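PDB 5Z6O: protease, which hydrolyses peptide bonds as a subtilisin-like serine endopeptidase of the proteinase K type, probably cleaving casein, gelatin and collagen. Local coordinates for residues T31-I45 and A89-G101. Numbering follows the deposited sequence.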
loop_
_atom_site.group_PDB
_atom_site.type_symbol
_atom_site.label_atom_id
_atom_site.label_comp_id
_atom_site.label_asym_id
_atom_site.label_seq_id
_atom_site.Cartn_x
_atom_site.Cartn_y
_atom_site.Cartn_z
ATOM N N THR A 31 16.718 9.579 -0.151
ATOM C CA THR A 31 15.581 10.400 -0.600
ATOM C C THR A 31 14.286 9.946 0.077
ATOM O O THR A 31 13.449 10.779 0.449
ATOM C CB THR A 31 15.413 10.374 -2.119
ATOM O OG1 THR A 31 15.480 9.033 -2.592
ATOM C CG2 THR A 31 16.494 11.232 -2.813
ATOM N N ALA A 32 14.105 8.626 0.223
ATOM C CA ALA A 32 13.104 8.041 1.127
ATOM C C ALA A 32 11.686 8.537 0.861
ATOM O O ALA A 32 10.887 8.637 1.788
ATOM C CB ALA A 32 13.486 8.304 2.597
ATOM N N GLY A 33 11.338 8.799 -0.399
ATOM C CA GLY A 33 9.993 9.216 -0.714
ATOM C C GLY A 33 9.659 10.636 -0.327
ATOM O O GLY A 33 8.491 11.008 -0.352
ATOM N N GLU A 34 10.639 11.460 0.006
ATOM C CA GLU A 34 10.325 12.807 0.465
ATOM C C GLU A 34 9.609 13.602 -0.615
ATOM O O GLU A 34 9.933 13.495 -1.795
ATOM C CB GLU A 34 11.619 13.549 0.865
ATOM C CG GLU A 34 11.357 14.877 1.590
ATOM C CD GLU A 34 12.606 15.415 2.306
ATOM O OE1 GLU A 34 13.672 15.497 1.662
ATOM O OE2 GLU A 34 12.514 15.734 3.511
ATOM N N GLY A 35 8.613 14.374 -0.210
ATOM C CA GLY A 35 7.879 15.193 -1.141
ATOM C C GLY A 35 6.744 14.502 -1.851
ATOM O O GLY A 35 6.040 15.147 -2.645
ATOM N N ILE A 36 6.536 13.213 -1.603
ATOM C CA ILE A 36 5.419 12.475 -2.195
ATOM C C ILE A 36 4.301 12.353 -1.168
ATOM O O ILE A 36 4.557 12.047 -0.006
ATOM C CB ILE A 36 5.856 11.079 -2.656
ATOM C CG1 ILE A 36 7.061 11.185 -3.580
ATOM C CG2 ILE A 36 4.679 10.395 -3.389
ATOM C CD1 ILE A 36 6.775 12.029 -4.849
ATOM N N VAL A 37 3.049 12.543 -1.605
ATOM C CA VAL A 37 1.878 12.424 -0.738
ATOM C C VAL A 37 1.259 11.048 -0.942
ATOM O O VAL A 37 1.035 10.625 -2.089
ATOM C CB VAL A 37 0.853 13.527 -1.048
ATOM C CG1 VAL A 37 -0.379 13.359 -0.163
ATOM C CG2 VAL A 37 1.510 14.899 -0.858
ATOM N N ILE A 38 0.986 10.351 0.153
ATOM C CA ILE A 38 0.316 9.056 0.133
ATOM C C ILE A 38 -1.044 9.214 0.796
ATOM O O ILE A 38 -1.125 9.542 1.987
ATOM C CB ILE A 38 1.131 7.985 0.865
ATOM C CG1 ILE A 38 2.489 7.766 0.183
ATOM C CG2 ILE A 38 0.356 6.681 0.850
ATOM C CD1 ILE A 38 3.492 6.937 1.048
ATOM N N TYR A 39 -2.113 8.900 0.063
ATOM C CA TYR A 39 -3.448 8.909 0.651
ATOM C C TYR A 39 -3.791 7.514 1.149
ATOM O O TYR A 39 -3.850 6.574 0.358
ATOM C CB TYR A 39 -4.485 9.349 -0.382
ATOM C CG TYR A 39 -4.266 10.765 -0.845
ATOM C CD1 TYR A 39 -4.818 11.838 -0.131
ATOM C CD2 TYR A 39 -3.521 11.033 -2.007
ATOM C CE1 TYR A 39 -4.638 13.139 -0.541
ATOM C CE2 TYR A 39 -3.312 12.352 -2.419
ATOM C CZ TYR A 39 -3.886 13.389 -1.678
ATOM O OH TYR A 39 -3.695 14.677 -2.094
ATOM N N GLY A 40 -4.065 7.393 2.441
ATOM C CA GLY A 40 -4.470 6.131 3.036
ATOM C C GLY A 40 -5.977 6.068 3.117
ATOM O O GLY A 40 -6.590 6.785 3.912
ATOM N N VAL A 41 -6.597 5.248 2.271
ATOM C CA VAL A 41 -8.055 5.183 2.171
ATOM C C VAL A 41 -8.499 3.963 2.970
ATOM O O VAL A 41 -8.411 2.822 2.488
ATOM C CB VAL A 41 -8.501 5.097 0.703
ATOM C CG1 VAL A 41 -10.010 4.993 0.594
ATOM C CG2 VAL A 41 -7.991 6.312 -0.103
ATOM N N ASP A 42 -8.956 4.172 4.208
ATOM C CA ASP A 42 -9.040 3.066 5.156
ATOM C C ASP A 42 -9.888 3.475 6.359
ATOM O O ASP A 42 -10.787 4.315 6.217
ATOM C CB ASP A 42 -7.617 2.655 5.566
ATOM C CG ASP A 42 -7.495 1.205 5.926
ATOM O OD1 ASP A 42 -8.230 0.753 6.834
ATOM O OD2 ASP A 42 -6.631 0.527 5.317
ATOM N N THR A 43 -9.603 2.911 7.539
ATOM C CA THR A 43 -10.347 3.234 8.752
ATOM C C THR A 43 -9.903 4.530 9.446
ATOM O O THR A 43 -10.369 4.800 10.565
ATOM C CB THR A 43 -10.256 2.084 9.750
ATOM O OG1 THR A 43 -8.910 1.908 10.209
ATOM C CG2 THR A 43 -10.733 0.783 9.133
ATOM N N GLY A 44 -9.034 5.327 8.840
ATOM C CA GLY A 44 -8.426 6.451 9.524
ATOM C C GLY A 44 -7.031 6.125 10.026
ATOM O O GLY A 44 -6.574 4.989 9.997
ATOM N N ILE A 45 -6.327 7.165 10.470
ATOM C CA ILE A 45 -4.949 7.028 10.933
ATOM C C ILE A 45 -4.808 7.732 12.269
ATOM O O ILE A 45 -5.283 8.863 12.426
ATOM C CB ILE A 45 -3.956 7.649 9.943
ATOM C CG1 ILE A 45 -4.051 6.996 8.577
ATOM C CG2 ILE A 45 -2.517 7.544 10.482
ATOM C CD1 ILE A 45 -3.255 7.792 7.535
ATOM N N ALA A 89 8.641 4.129 2.875
ATOM C CA ALA A 89 9.005 5.462 2.388
ATOM C C ALA A 89 8.990 6.377 3.601
ATOM O O ALA A 89 7.976 7.013 3.911
ATOM C CB ALA A 89 8.042 5.957 1.288
ATOM N N LYS A 90 10.138 6.448 4.283
ATOM C CA LYS A 90 10.192 6.994 5.630
ATOM C C LYS A 90 10.120 8.518 5.683
ATOM O O LYS A 90 10.053 9.054 6.786
ATOM C CB LYS A 90 11.469 6.516 6.322
ATOM C CG LYS A 90 11.486 4.982 6.488
ATOM C CD LYS A 90 12.649 4.512 7.322
ATOM C CE LYS A 90 12.730 3.006 7.234
ATOM N NZ LYS A 90 11.745 2.306 8.080
ATOM N N LYS A 91 10.130 9.215 4.550
ATOM C CA LYS A 91 9.986 10.686 4.531
ATOM C C LYS A 91 8.777 11.159 3.753
ATOM O O LYS A 91 8.584 12.372 3.614
ATOM C CB LYS A 91 11.254 11.349 3.947
ATOM C CG LYS A 91 12.441 11.182 4.887
ATOM C CD LYS A 91 13.680 11.859 4.334
ATOM C CE LYS A 91 14.737 12.024 5.418
ATOM N NZ LYS A 91 15.984 12.550 4.762
ATOM N N ALA A 92 7.944 10.243 3.274
ATOM C CA ALA A 92 6.742 10.625 2.534
ATOM C C ALA A 92 5.759 11.318 3.467
ATOM O O ALA A 92 5.820 11.175 4.696
ATOM C CB ALA A 92 6.087 9.384 1.888
ATOM N N SER A 93 4.855 12.103 2.870
ATOM C CA SER A 93 3.711 12.658 3.584
ATOM C C SER A 93 2.528 11.701 3.485
ATOM O O SER A 93 2.341 11.032 2.467
ATOM C CB SER A 93 3.295 14.007 3.004
ATOM O OG SER A 93 4.369 14.929 3.017
ATOM N N VAL A 94 1.718 11.658 4.548
ATOM C CA VAL A 94 0.605 10.714 4.651
ATOM C C VAL A 94 -0.664 11.486 4.966
ATOM O O VAL A 94 -0.648 12.349 5.844
ATOM C CB VAL A 94 0.849 9.663 5.749
ATOM C CG1 VAL A 94 -0.310 8.716 5.813
ATOM C CG2 VAL A 94 2.057 8.926 5.442
ATOM N N VAL A 95 -1.765 11.166 4.270
ATOM C CA VAL A 95 -3.031 11.859 4.456
ATOM C C VAL A 95 -4.103 10.821 4.774
ATOM O O VAL A 95 -4.311 9.877 4.006
ATOM C CB VAL A 95 -3.418 12.687 3.219
ATOM C CG1 VAL A 95 -4.728 13.385 3.469
ATOM C CG2 VAL A 95 -2.352 13.735 2.921
ATOM N N ALA A 96 -4.783 10.987 5.912
ATOM C CA ALA A 96 -5.810 10.032 6.299
ATOM C C ALA A 96 -7.082 10.324 5.531
ATOM O O ALA A 96 -7.599 11.446 5.594
ATOM C CB ALA A 96 -6.109 10.137 7.796
ATOM N N VAL A 97 -7.604 9.323 4.825
ATOM C CA VAL A 97 -8.924 9.423 4.224
ATOM C C VAL A 97 -9.771 8.330 4.869
ATOM O O VAL A 97 -9.698 7.159 4.484
ATOM C CB VAL A 97 -8.878 9.282 2.698
ATOM C CG1 VAL A 97 -10.286 9.415 2.112
ATOM C CG2 VAL A 97 -7.913 10.327 2.064
ATOM N N LYS A 98 -10.588 8.687 5.848
ATOM C CA LYS A 98 -11.334 7.689 6.603
ATOM C C LYS A 98 -12.655 7.414 5.888
ATOM O O LYS A 98 -13.500 8.319 5.770
ATOM C CB LYS A 98 -11.602 8.164 8.028
ATOM C CG LYS A 98 -12.432 7.161 8.808
ATOM C CD LYS A 98 -12.474 7.489 10.329
ATOM C CE LYS A 98 -13.595 6.717 10.950
ATOM N NZ LYS A 98 -13.540 6.928 12.437
ATOM N N VAL A 99 -12.841 6.171 5.415
ATOM C CA VAL A 99 -14.037 5.812 4.639
ATOM C C VAL A 99 -14.712 4.586 5.241
ATOM O O VAL A 99 -15.799 4.185 4.805
ATOM C CB VAL A 99 -13.703 5.555 3.161
ATOM C CG1 VAL A 99 -13.073 6.786 2.485
ATOM C CG2 VAL A 99 -12.791 4.321 3.035
ATOM N N LEU A 100 -14.067 3.969 6.228
ATOM C CA LEU A 100 -14.599 2.813 6.936
ATOM C C LEU A 100 -14.699 3.127 8.425
ATOM O O LEU A 100 -13.848 3.824 8.976
ATOM C CB LEU A 100 -13.692 1.593 6.784
ATOM C CG LEU A 100 -13.217 1.237 5.370
ATOM C CD1 LEU A 100 -12.180 0.115 5.472
ATOM C CD2 LEU A 100 -14.401 0.823 4.532
ATOM N N GLY A 101 -15.711 2.551 9.079
ATOM C CA GLY A 101 -15.970 2.789 10.482
ATOM C C GLY A 101 -15.103 1.934 11.385
ATOM O O GLY A 101 -14.209 1.203 10.948
HETATM O O HOH W 1 14.881 15.705 5.017
HETATM O O HOH W 2 7.277 14.511 2.440
HETATM O O HOH W 3 -12.203 3.929 12.400
#
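Two backbone amides of segment 89-101 converge on the carbonyl oxygen of Asp42. Val99 N lies 2.9 Å from Asp42 O, nearly in line with the carbonyl, whereas Leu100 N makes a longer bond of 3.3 Å to Asp42 O from above the carbonyl plane. Within its own segment, Asp42 OD1 takes Thr43 N at 2.7 Å on the anti lone pair, which probably helps to hold the carboxylate of this charge-relay aspartate beside His73. Strands 37-42 and 93-98 run parallel here, neighbours inside the central parallel sheet of the subtilase fold, and the pairing carries Asp42, at the strand end, and Leu100, in the loop beyond 93-98, to the pocket holding phenylmethanesulfonic acid. On the face of Val95 and Val97, the Tyr39 ring lies alongside Val95, with Tyr39 CD1 3.7 Å from Val95 CB; Val37 CG1 sits over one face of this ring, offset toward its rim, and Tyr39 OH is hydrogen-bonded to Asp121 of helix 108-124. On the opposite face, that of Val94 and Ala96, Ile45 has CG1 anti to the carbonyl carbon (chi1 -59°), which brings Ile45 CD1 to 3.5 Å from Val94 CG1 and 3.7 Å from Ala96 CB. Lys98, extended throughout (chi1 177°), passes its CD 3.4 Å from Thr43 O and carries NZ to a salt bridge with Asp64 and to the carbonyls of Asp66 and Thr68. With an alanine here, Asp64 would probably lose this countercharge and a gap would open over the Thr43 carbonyl, where CG and CD now lie. Where the two strands begin, one water bridges Gly35 N, Lys91 O and Ser93 OG.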